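Iron-sulfur cluster assembly scaffold protein IscU (Streptococcus pyogenes, PDB 1SU0) probably acts as a scaffold on which IscS builds iron-sulfur clusters before they pass to other proteins, and here holds a zinc ion in their probable place. Local coordinates at residues N36-G41 against R124-T129; I58-N63 against A70-M75; A91-E96 against K107-A112. All blocks are in the same frame, centred on the assembly; numbering follows the deposited sequence.

Interaction 1 (N36-G41 against R124-T129). With ZN (zinc ion), chain B.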
ATOM      1  N   ASN A  36      11.387  -2.048   6.158  1.00 25.69           N
ATOM      2  CA  ASN A  36      11.000  -1.348   7.370  1.00 25.84           C
ATOM      3  C   ASN A  36      11.219   0.171   7.410  1.00 25.92           C
ATOM      4  O   ASN A  36      11.729   0.786   6.479  1.00 25.39           O
ATOM      5  CB  ASN A  36      11.577  -2.067   8.627  1.00 25.83           C
ATOM      6  CG  ASN A  36      13.099  -2.043   8.705  1.00 26.21           C
ATOM      7  OD1 ASN A  36      13.755  -3.078   8.544  1.00 26.57           O
ATOM      8  ND2 ASN A  36      13.662  -0.878   9.016  1.00 26.10           N
ATOM      9  N   ASN A  37      10.793   0.704   8.556  1.00 26.62           N
ATOM     10  CA  ASN A  37      10.582   2.111   8.910  1.00 26.73           C
ATOM     11  C   ASN A  37      11.054   3.276   8.026  1.00 26.63           C
ATOM     12  O   ASN A  37      12.074   3.199   7.341  1.00 26.65           O
ATOM     13  CB  ASN A  37      11.062   2.331  10.364  1.00 26.76           C
ATOM     14  CG  ASN A  37      12.585   2.305  10.522  1.00 27.36           C
ATOM     15  OD1 ASN A  37      13.320   1.856   9.633  1.00 27.97           O
ATOM     16  ND2 ASN A  37      13.063   2.789  11.677  1.00 25.60           N
ATOM     17  N   PRO A  38      10.267   4.353   8.044  1.00 26.52           N
ATOM     18  CA  PRO A  38      10.803   5.704   7.810  1.00 26.47           C
ATOM     19  C   PRO A  38      11.893   6.042   8.857  1.00 26.49           C
ATOM     20  O   PRO A  38      12.962   6.580   8.557  1.00 26.38           O
ATOM     21  CB  PRO A  38       9.576   6.612   8.025  1.00 26.51           C
ATOM     22  CG  PRO A  38       8.359   5.712   7.889  1.00 26.21           C
ATOM     23  CD  PRO A  38       8.801   4.354   8.253  1.00 26.47           C
ATOM     24  N   THR A  39      11.590   5.636  10.085  1.00 26.37           N
ATOM     25  CA  THR A  39      12.244   6.027  11.335  1.00 26.17           C
ATOM     26  C   THR A  39      11.150   5.894  12.388  1.00 26.00           C
ATOM     27  O   THR A  39      11.421   5.777  13.570  1.00 25.96           O
ATOM     28  CB  THR A  39      12.757   7.475  11.311  1.00 26.15           C
ATOM     29  OG1 THR A  39      13.818   7.604  10.357  1.00 26.80           O
ATOM     30  CG2 THR A  39      13.430   7.847  12.638  1.00 25.97           C
ATOM     31  N   CYS A  40       9.903   5.922  11.912  1.00 25.89           N
ATOM     32  CA  CYS A  40       8.712   5.780  12.724  1.00 25.85           C
ATOM     33  C   CYS A  40       8.604   4.434  13.430  1.00 25.69           C
ATOM     34  O   CYS A  40       8.051   4.347  14.525  1.00 25.71           O
ATOM     35  CB  CYS A  40       7.484   5.952  11.832  1.00 25.58           C
ATOM     36  SG  CYS A  40       5.954   6.117  12.763  1.00 26.10           S
ATOM     37  N   GLY A  41       9.091   3.387  12.775  1.00 25.59           N
ATOM     38  CA  GLY A  41       9.091   2.041  13.329  1.00 25.44           C
ATOM     39  C   GLY A  41       8.069   1.135  12.662  1.00 25.42           C
ATOM     40  O   GLY A  41       7.518   0.245  13.310  1.00 26.00           O
ATOM     41  N   ARG A 124       5.223  11.517   7.356  1.00 24.69           N
ATOM     42  CA  ARG A 124       4.244  10.485   7.011  1.00 24.86           C
ATOM     43  C   ARG A 124       4.381   9.909   5.577  1.00 25.28           C
ATOM     44  O   ARG A 124       3.859   8.819   5.283  1.00 25.11           O
ATOM     45  CB  ARG A 124       2.811  11.038   7.183  1.00 24.63           C
ATOM     46  CG  ARG A 124       2.486  11.612   8.574  1.00 23.62           C
ATOM     47  CD  ARG A 124       2.559  10.595   9.655  1.00 21.42           C
ATOM     48  NE  ARG A 124       2.259  11.129  10.968  1.00 21.16           N
ATOM     49  CZ  ARG A 124       2.015  10.366  12.034  1.00 22.24           C
ATOM     50  NH1 ARG A 124       2.000   9.045  11.916  1.00 22.90           N
ATOM     51  NH2 ARG A 124       1.754  10.910  13.223  1.00 23.16           N
ATOM     52  N   ILE A 125       5.047  10.646   4.687  1.00 25.08           N
ATOM     53  CA  ILE A 125       5.258  10.190   3.323  1.00 24.77           C
ATOM     54  C   ILE A 125       5.763   8.746   3.315  1.00 25.22           C
ATOM     55  O   ILE A 125       5.163   7.861   2.685  1.00 24.22           O
ATOM     56  CB  ILE A 125       6.267  11.092   2.580  1.00 24.95           C
ATOM     57  CG1 ILE A 125       5.883  12.583   2.648  1.00 24.79           C
ATOM     58  CG2 ILE A 125       6.417  10.642   1.120  1.00 24.31           C
ATOM     59  CD1 ILE A 125       4.571  12.906   2.118  1.00 24.21           C
ATOM     60  N   LYS A 126       6.852   8.506   4.040  1.00 25.79           N
ATOM     61  CA  LYS A 126       7.474   7.183   4.068  1.00 26.55           C
ATOM     62  C   LYS A 126       6.637   6.146   4.851  1.00 26.39           C
ATOM     63  O   LYS A 126       6.754   4.946   4.605  1.00 26.50           O
ATOM     64  CB  LYS A 126       8.911   7.275   4.600  1.00 27.12           C
ATOM     65  CG  LYS A 126       9.844   6.099   4.256  1.00 28.89           C
ATOM     66  CD  LYS A 126      10.223   6.057   2.760  1.00 31.25           C
ATOM     67  CE  LYS A 126      11.694   6.422   2.537  1.00 33.05           C
ATOM     68  NZ  LYS A 126      11.886   7.909   2.532  1.00 35.63           N
ATOM     69  N   CYS A 127       5.790   6.597   5.772  1.00 26.21           N
ATOM     70  CA  CYS A 127       4.830   5.694   6.416  1.00 26.68           C
ATOM     71  C   CYS A 127       3.904   5.094   5.327  1.00 25.76           C
ATOM     72  O   CYS A 127       3.708   3.875   5.213  1.00 24.94           O
ATOM     73  CB  CYS A 127       4.007   6.436   7.486  1.00 26.50           C
ATOM     74  SG  CYS A 127       4.984   7.178   8.859  1.00 32.05           S
ATOM     75  N   SER A 128       3.391   5.977   4.489  1.00 25.28           N
ATOM     76  CA  SER A 128       2.449   5.609   3.451  1.00 25.28           C
ATOM     77  C   SER A 128       3.068   4.817   2.272  1.00 24.60           C
ATOM     78  O   SER A 128       2.443   3.924   1.730  1.00 24.72           O
ATOM     79  CB  SER A 128       1.781   6.879   2.964  1.00 25.27           C
ATOM     80  OG  SER A 128       2.709   7.687   2.275  1.00 26.64           O
ATOM     81  N   THR A 129       4.314   5.090   1.916  1.00 24.60           N
ATOM     82  CA  THR A 129       4.919   4.429   0.750  1.00 24.05           C
ATOM     83  C   THR A 129       5.510   3.052   1.042  1.00 23.82           C
ATOM     84  O   THR A 129       5.714   2.275   0.118  1.00 24.83           O
ATOM     85  CB  THR A 129       5.977   5.304   0.111  1.00 23.49           C
ATOM     86  OG1 THR A 129       6.992   5.584   1.066  1.00 24.21           O
ATOM     87  CG2 THR A 129       5.409   6.669  -0.282  1.00 23.00           C
TER
HETATM   88 ZN    ZN B 160       4.702   5.547  10.372  1.00 69.78          ZN
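Cys40 and Cys127 meet at the zinc ion, which bridges the loop 36-41 and the helical residues 124-129. Cys127 SG binds at 2.2 Å, a normal thiolate-zinc length, whereas Cys40 SG lies at 2.8 Å, so its bond is long. The angle Cys40 SG-zinc-Cys127 SG is 112°, close to tetrahedral. Asp42 and Cys65 complete the site. In Cys127 a chi1 of -60° sets SG beside the residue's own backbone N, where it meets the zinc; Cys40 reaches in from the loop with SG anti to N (-169°). Cysteine suits both positions because a soft thiolate can hold zinc as well as the iron-sulfur centre that the ion probably replaces.

The remaining contact is apolar, without a hydrogen bond between the segments. Pro38 presses its ring on the helix: CG rests 3.4 Å from Cys127 N, over the peptide joining Lys126 to Cys127, and CB lies 3.6 Å from Lys126 CB. Proline fits here because it offers a compact, rather flat hydrocarbon ring that can lie on the face of that peptide. Lys126 contributes only the start of its chain, with CG 3.7 Å from Pro38 CA, before bends carry the ammonium away from the loop. Pro38 CG also stands 3.8 Å from Cys127 SG, bringing hydrocarbon against one metal-bound sulfur.

The loop joins strand 33-36 to strand 43-50, so zinc and proline tie an end of the antiparallel sheet to helix 122-139. Helix 66-79 lies alongside: Ile67 touches Cys127, while Ser68 hydrogen-bonds the carbonyl of Cys127.

Interaction 2 (I58-N63 against A70-M75)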
ATOM      1  N   ILE A  58      -2.279 -11.629  -2.709  1.00 24.26           N
ATOM      2  CA  ILE A  58      -1.366 -10.804  -1.914  1.00 23.98           C
ATOM      3  C   ILE A  58      -1.799 -10.740  -0.446  1.00 24.30           C
ATOM      4  O   ILE A  58      -2.993 -10.797  -0.134  1.00 23.97           O
ATOM      5  CB  ILE A  58      -1.286  -9.382  -2.520  1.00 24.02           C
ATOM      6  CG1 ILE A  58      -0.181  -8.562  -1.871  1.00 22.70           C
ATOM      7  CG2 ILE A  58      -2.652  -8.651  -2.462  1.00 23.45           C
ATOM      8  CD1 ILE A  58       0.173  -7.334  -2.690  1.00 22.40           C
ATOM      9  N   ALA A  59      -0.810 -10.622   0.439  1.00 24.40           N
ATOM     10  CA  ALA A  59      -1.030 -10.613   1.877  1.00 24.87           C
ATOM     11  C   ALA A  59       0.121  -9.924   2.598  1.00 25.16           C
ATOM     12  O   ALA A  59       1.275  -9.972   2.147  1.00 25.21           O
ATOM     13  CB  ALA A  59      -1.187 -12.037   2.401  1.00 25.06           C
ATOM     14  N   PHE A  60      -0.202  -9.289   3.722  1.00 25.23           N
ATOM     15  CA  PHE A  60       0.790  -8.563   4.499  1.00 25.42           C
ATOM     16  C   PHE A  60       0.571  -8.601   6.017  1.00 25.92           C
ATOM     17  O   PHE A  60      -0.536  -8.800   6.531  1.00 25.59           O
ATOM     18  CB  PHE A  60       0.898  -7.110   4.043  1.00 25.40           C
ATOM     19  CG  PHE A  60      -0.023  -6.192   4.773  1.00 25.17           C
ATOM     20  CD1 PHE A  60       0.414  -5.502   5.902  1.00 24.71           C
ATOM     21  CD2 PHE A  60      -1.353  -6.045   4.352  1.00 24.60           C
ATOM     22  CE1 PHE A  60      -0.445  -4.683   6.605  1.00 23.80           C
ATOM     23  CE2 PHE A  60      -2.210  -5.231   5.032  1.00 22.84           C
ATOM     24  CZ  PHE A  60      -1.762  -4.544   6.166  1.00 24.46           C
ATOM     25  N   ALA A  61       1.675  -8.373   6.710  1.00 26.04           N
ATOM     26  CA  ALA A  61       1.705  -8.385   8.147  1.00 26.53           C
ATOM     27  C   ALA A  61       2.853  -7.501   8.603  1.00 27.08           C
ATOM     28  O   ALA A  61       3.843  -7.337   7.892  1.00 27.60           O
ATOM     29  CB  ALA A  61       1.888  -9.799   8.647  1.00 26.59           C
ATOM     30  N   GLY A  62       2.725  -6.922   9.785  1.00 27.59           N
ATOM     31  CA  GLY A  62       3.785  -6.089  10.314  1.00 28.02           C
ATOM     32  C   GLY A  62       3.352  -5.264  11.505  1.00 28.50           C
ATOM     33  O   GLY A  62       2.585  -5.726  12.349  1.00 28.76           O
ATOM     34  N   ASN A  63       3.860  -4.042  11.586  1.00 28.83           N
ATOM     35  CA  ASN A  63       3.583  -3.184  12.731  1.00 29.16           C
ATOM     36  C   ASN A  63       3.868  -1.756  12.361  1.00 28.97           C
ATOM     37  O   ASN A  63       5.003  -1.425  12.026  1.00 29.19           O
ATOM     38  CB  ASN A  63       4.449  -3.571  13.917  1.00 29.28           C
ATOM     39  CG  ASN A  63       4.728  -2.397  14.854  1.00 30.95           C
ATOM     40  OD1 ASN A  63       3.927  -2.090  15.751  1.00 32.24           O
ATOM     41  ND2 ASN A  63       5.877  -1.744  14.657  1.00 32.02           N
ATOM     42  N   ALA A  70      -2.964   1.425   7.361  1.00 20.46           N
ATOM     43  CA  ALA A  70      -3.998   1.798   6.419  1.00 20.86           C
ATOM     44  C   ALA A  70      -3.442   1.682   5.001  1.00 20.38           C
ATOM     45  O   ALA A  70      -3.994   1.000   4.183  1.00 20.37           O
ATOM     46  CB  ALA A  70      -4.504   3.196   6.686  1.00 20.70           C
ATOM     47  N   SER A  71      -2.308   2.313   4.748  1.00 20.99           N
ATOM     48  CA  SER A  71      -1.734   2.397   3.398  1.00 20.58           C
ATOM     49  C   SER A  71      -1.345   1.025   2.843  1.00 21.26           C
ATOM     50  O   SER A  71      -1.509   0.774   1.662  1.00 20.88           O
ATOM     51  CB  SER A  71      -0.514   3.299   3.418  1.00 20.40           C
ATOM     52  OG  SER A  71      -0.106   3.576   2.107  1.00 21.18           O
ATOM     53  N   SER A  72      -0.873   0.118   3.709  1.00 21.10           N
ATOM     54  CA  SER A  72      -0.579  -1.227   3.270  1.00 21.15           C
ATOM     55  C   SER A  72      -1.847  -1.936   2.859  1.00 21.73           C
ATOM     56  O   SER A  72      -1.916  -2.578   1.802  1.00 21.98           O
ATOM     57  CB  SER A  72       0.123  -1.995   4.380  1.00 21.28           C
ATOM     58  OG  SER A  72       1.311  -1.314   4.739  1.00 21.57           O
ATOM     59  N   SER A  73      -2.872  -1.796   3.682  1.00 22.28           N
ATOM     60  CA  SER A  73      -4.122  -2.481   3.447  1.00 22.20           C
ATOM     61  C   SER A  73      -4.721  -2.000   2.130  1.00 22.26           C
ATOM     62  O   SER A  73      -5.109  -2.793   1.274  1.00 22.51           O
ATOM     63  CB  SER A  73      -5.040  -2.250   4.644  1.00 22.13           C
ATOM     64  OG  SER A  73      -6.345  -2.669   4.371  1.00 21.91           O
ATOM     65  N   MET A  74      -4.756  -0.695   1.946  1.00 22.88           N
ATOM     66  CA  MET A  74      -5.298  -0.110   0.717  1.00 23.59           C
ATOM     67  C   MET A  74      -4.461  -0.457  -0.537  1.00 23.44           C
ATOM     68  O   MET A  74      -4.990  -0.677  -1.626  1.00 23.62           O
ATOM     69  CB  MET A  74      -5.388   1.400   0.889  1.00 24.05           C
ATOM     70  CG  MET A  74      -6.365   1.866   1.970  1.00 26.21           C
ATOM     71  SD  MET A  74      -5.937   3.720   2.545  1.00 35.61           S
ATOM     72  CE  MET A  74      -7.679   4.281   3.323  1.00 30.13           C
ATOM     73  N   MET A  75      -3.148  -0.508  -0.383  1.00 23.87           N
ATOM     74  CA  MET A  75      -2.266  -0.935  -1.466  1.00 24.33           C
ATOM     75  C   MET A  75      -2.676  -2.327  -2.002  1.00 23.72           C
ATOM     76  O   MET A  75      -2.757  -2.515  -3.213  1.00 23.59           O
ATOM     77  CB  MET A  75      -0.823  -0.924  -0.980  1.00 24.95           C
ATOM     78  CG  MET A  75       0.208  -1.344  -2.025  1.00 27.62           C
ATOM     79  SD  MET A  75       0.404  -3.296  -2.120  1.00 35.36           S
ATOM     80  CE  MET A  75       1.127  -3.695  -0.293  1.00 28.31           C
TER
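Phe60 of strand 58-63 meets Ser72 and Ser73 of helix 70-75, the two segments running nearly antiparallel (170°) with their axes 9.1 Å apart at closest approach. This is the strand-to-helix packing of the NifU-like alpha/beta fold, in which the three-stranded antiparallel sheet is covered by helices; strand 55-63 turns almost directly into helix 66-79, which doubles back over it.

The alternation of the strand sends Ile58 and Phe60 toward the helix. Phe60 provides most of the strand's share. Its ring receives Ser72 CB over one face in a CH-pi contact, 3.7 Å from the centroid and 18° off the ring normal, shifted toward the rim on the CE1 side. Serine is well suited to this spot: its single methylene lets the ring come close to the helix, and its hydroxyl turns back to hydrogen-bond Ser68 O. The hydroxyl of Ser73 is likewise satisfied, by His17 and His22, and its small side chain lets the aromatic group approach the backbone. The ring is further bounded by His24, edge-to-face.

One turn along the helix, Met75 extends CG anti to its backbone N (chi1 -180°) and then bends, carrying SD to 4.1 Å from Ile58 CD1; flexible and branched apolar chains can meet across this gap. On the far side of CZ from CE1, Phe60 CE2 stands obliquely 3.7 Å from Ser73 CA.

Interaction 3 (A91-E96 against K107-A112)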
ATOM      1  N   ALA A  91       2.043   2.509  -8.089  1.00 22.38           N
ATOM      2  CA  ALA A  91       3.027   2.855  -7.094  1.00 22.25           C
ATOM      3  C   ALA A  91       3.586   4.225  -7.384  1.00 22.01           C
ATOM      4  O   ALA A  91       3.682   5.067  -6.500  1.00 21.78           O
ATOM      5  CB  ALA A  91       4.134   1.806  -7.071  1.00 22.34           C
ATOM      6  N   ASP A  92       3.932   4.456  -8.636  1.00 21.87           N
ATOM      7  CA  ASP A  92       4.389   5.762  -9.050  1.00 22.33           C
ATOM      8  C   ASP A  92       3.309   6.812  -8.831  1.00 21.95           C
ATOM      9  O   ASP A  92       3.609   7.892  -8.366  1.00 21.82           O
ATOM     10  CB  ASP A  92       4.847   5.725 -10.523  1.00 22.88           C
ATOM     11  CG  ASP A  92       6.236   5.084 -10.691  1.00 24.37           C
ATOM     12  OD1 ASP A  92       6.764   5.187 -11.810  1.00 28.70           O
ATOM     13  OD2 ASP A  92       6.888   4.474  -9.791  1.00 25.69           O
ATOM     14  N   ILE A  93       2.059   6.480  -9.151  1.00 21.89           N
ATOM     15  CA  ILE A  93       0.927   7.395  -8.965  1.00 22.12           C
ATOM     16  C   ILE A  93       0.723   7.769  -7.502  1.00 21.97           C
ATOM     17  O   ILE A  93       0.484   8.925  -7.167  1.00 21.41           O
ATOM     18  CB  ILE A  93      -0.392   6.802  -9.560  1.00 22.25           C
ATOM     19  CG1 ILE A  93      -0.370   6.871 -11.100  1.00 21.09           C
ATOM     20  CG2 ILE A  93      -1.624   7.552  -9.066  1.00 21.43           C
ATOM     21  CD1 ILE A  93      -1.287   5.847 -11.776  1.00 19.79           C
ATOM     22  N   PHE A  94       0.828   6.783  -6.638  1.00 22.41           N
ATOM     23  CA  PHE A  94       0.647   6.995  -5.220  1.00 22.97           C
ATOM     24  C   PHE A  94       1.752   7.889  -4.648  1.00 23.67           C
ATOM     25  O   PHE A  94       1.509   8.911  -4.006  1.00 23.58           O
ATOM     26  CB  PHE A  94       0.669   5.654  -4.497  1.00 23.06           C
ATOM     27  CG  PHE A  94       0.402   5.781  -3.035  1.00 22.82           C
ATOM     28  CD1 PHE A  94      -0.881   5.683  -2.554  1.00 22.14           C
ATOM     29  CD2 PHE A  94       1.427   6.053  -2.154  1.00 22.24           C
ATOM     30  CE1 PHE A  94      -1.132   5.834  -1.220  1.00 21.62           C
ATOM     31  CE2 PHE A  94       1.184   6.202  -0.837  1.00 21.20           C
ATOM     32  CZ  PHE A  94      -0.092   6.093  -0.361  1.00 22.68           C
ATOM     33  N   SER A  95       2.973   7.454  -4.893  1.00 24.64           N
ATOM     34  CA  SER A  95       4.177   8.167  -4.530  1.00 25.31           C
ATOM     35  C   SER A  95       4.135   9.634  -4.954  1.00 25.05           C
ATOM     36  O   SER A  95       4.515  10.503  -4.174  1.00 25.28           O
ATOM     37  CB  SER A  95       5.369   7.473  -5.182  1.00 25.42           C
ATOM     38  OG  SER A  95       6.535   7.772  -4.472  1.00 29.05           O
ATOM     39  N   GLU A  96       3.645   9.914  -6.159  1.00 24.38           N
ATOM     40  CA  GLU A  96       3.515  11.291  -6.637  1.00 24.40           C
ATOM     41  C   GLU A  96       2.382  12.040  -5.991  1.00 23.83           C
ATOM     42  O   GLU A  96       2.448  13.249  -5.842  1.00 23.94           O
ATOM     43  CB  GLU A  96       3.219  11.322  -8.125  1.00 25.15           C
ATOM     44  CG  GLU A  96       4.392  11.073  -9.030  1.00 27.10           C
ATOM     45  CD  GLU A  96       3.920  10.715 -10.414  1.00 31.91           C
ATOM     46  OE1 GLU A  96       4.706  10.036 -11.105  1.00 36.77           O
ATOM     47  OE2 GLU A  96       2.764  11.097 -10.802  1.00 32.82           O
ATOM     48  N   LYS A 107      -7.618   8.191  -9.024  1.00 22.95           N
ATOM     49  CA  LYS A 107      -8.832   7.396  -8.964  1.00 24.18           C
ATOM     50  C   LYS A 107      -8.572   5.902  -9.023  1.00 24.81           C
ATOM     51  O   LYS A 107      -9.322   5.142  -8.434  1.00 25.53           O
ATOM     52  CB  LYS A 107      -9.751   7.770 -10.114  1.00 24.75           C
ATOM     53  CG  LYS A 107     -10.505   9.083  -9.892  1.00 26.58           C
ATOM     54  CD  LYS A 107     -11.091   9.637 -11.178  1.00 28.19           C
ATOM     55  CE  LYS A 107     -11.926   8.594 -11.926  1.00 28.87           C
ATOM     56  NZ  LYS A 107     -12.429   9.124 -13.260  1.00 29.73           N
ATOM     57  N   GLU A 108      -7.522   5.487  -9.737  1.00 25.17           N
ATOM     58  CA  GLU A 108      -7.180   4.066  -9.920  1.00 25.36           C
ATOM     59  C   GLU A 108      -6.544   3.439  -8.693  1.00 24.80           C
ATOM     60  O   GLU A 108      -6.221   2.261  -8.684  1.00 24.98           O
ATOM     61  CB  GLU A 108      -6.201   3.911 -11.084  1.00 25.63           C
ATOM     62  CG  GLU A 108      -6.718   4.441 -12.405  1.00 27.73           C
ATOM     63  CD  GLU A 108      -8.052   3.838 -12.751  1.00 31.43           C
ATOM     64  OE1 GLU A 108      -8.129   2.588 -12.713  1.00 34.47           O
ATOM     65  OE2 GLU A 108      -9.019   4.604 -13.023  1.00 33.39           O
ATOM     66  N   LEU A 109      -6.324   4.258  -7.679  1.00 24.81           N
ATOM     67  CA  LEU A 109      -5.713   3.859  -6.423  1.00 24.35           C
ATOM     68  C   LEU A 109      -6.774   3.355  -5.467  1.00 24.06           C
ATOM     69  O   LEU A 109      -6.444   2.768  -4.443  1.00 23.68           O
ATOM     70  CB  LEU A 109      -5.067   5.082  -5.794  1.00 24.76           C
ATOM     71  CG  LEU A 109      -3.574   5.363  -5.844  1.00 26.47           C
ATOM     72  CD1 LEU A 109      -2.892   4.624  -6.922  1.00 26.28           C
ATOM     73  CD2 LEU A 109      -3.295   6.881  -5.900  1.00 27.52           C
ATOM     74  N   GLY A 110      -8.053   3.601  -5.796  1.00 24.02           N
ATOM     75  CA  GLY A 110      -9.176   3.206  -4.956  1.00 23.21           C
ATOM     76  C   GLY A 110      -9.193   3.934  -3.614  1.00 22.96           C
ATOM     77  O   GLY A 110      -9.026   5.148  -3.554  1.00 22.24           O
ATOM     78  N   GLU A 111      -9.389   3.201  -2.524  1.00 22.36           N
ATOM     79  CA  GLU A 111      -9.491   3.861  -1.226  1.00 22.21           C
ATOM     80  C   GLU A 111      -8.162   4.468  -0.763  1.00 21.70           C
ATOM     81  O   GLU A 111      -8.178   5.389   0.007  1.00 22.74           O
ATOM     82  CB  GLU A 111     -10.120   2.941  -0.160  1.00 21.72           C
ATOM     83  CG  GLU A 111     -11.625   2.794  -0.304  1.00 20.60           C
ATOM     84  CD  GLU A 111     -12.210   1.690   0.565  1.00 19.49           C
ATOM     85  OE1 GLU A 111     -11.588   1.336   1.561  1.00 17.29           O
ATOM     86  OE2 GLU A 111     -13.283   1.155   0.242  1.00 18.55           O
ATOM     87  N   ALA A 112      -7.024   3.971  -1.234  1.00 21.70           N
ATOM     88  CA  ALA A 112      -5.726   4.632  -1.036  1.00 21.33           C
ATOM     89  C   ALA A 112      -5.734   6.104  -1.463  1.00 21.66           C
ATOM     90  O   ALA A 112      -4.891   6.879  -1.057  1.00 21.63           O
ATOM     91  CB  ALA A 112      -4.640   3.922  -1.801  1.00 21.08           C
TER
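Ile93 and Leu109 form the tight part of this contact, where helical residues 91-96 face the loop 107-112. The branch methyl of the isoleucine, CG2, lies against both methyls of the leucine fork, 3.6 Å from Leu109 CD2 and 3.8 Å from Leu109 CD1, and the two side chains meet at a slant. Leu109 CD2 reaches on to the helix backbone, 4.0 Å from Phe94 CA. Leucine does well here because its forked end can straddle a methyl and still touch the next residue.

Phe94 packs less closely. With CG anti to its backbone N (-176°), the ring is laid along the inner side of the loop and turns its edge to Leu109, so that Phe94 CD1 lies 4.3 Å from Leu109 CG. Farther along, Phe94 CE1 comes to 4.0 Å from Ala112 CB, and alanine's single methyl lets the loop backbone draw near the aromatic group.

The outer side is quite different. Glu108 starts toward residues 91-96, but its carboxylate leads away into exposed surroundings, and Glu108 CB comes no nearer to them than 5.3 Å, at Ile93 CD1; its side chain touches Leu90, earlier on the same helix. The 3-10 bond from Gly110 N to Lys107 O is weak, at 3.3 Å. Gly110, at a positive phi of 65°, lets the backbone turn between Leu109 and Ala112, while the exposed Glu111 hydrogen-bonds His17.

In the topology of the NifU-like domain this is the place where helix 84-97 is flanked on one side by the irregular connection leading to the zinc-binding helix 122-139, with Phe94 stacked on Trp132 of that helix.

In the fold
Interactions 2 and 3 are buried and held by apolar contact, the first between sheet and helix, the second between helix and loop; interaction 1 is only partly buried and relies on metal bonds besides its packing. Along the chain, both buried contacts fall inside the loop closed by interaction 1. Their elements adjoin: Ser71 OG, on the helix of interaction 2, hydrogen-bonds Ser128 O of interaction 1, and Phe94 of interaction 3 packs against both residues. Met74 then brings interaction 2 against Glu111 and Ala112 of interaction 3. Helices 66-79, 84-97 and 122-139 therefore pack on one another, and interaction 1, with the metal, lies farther from the centre of the chain than either buried contact.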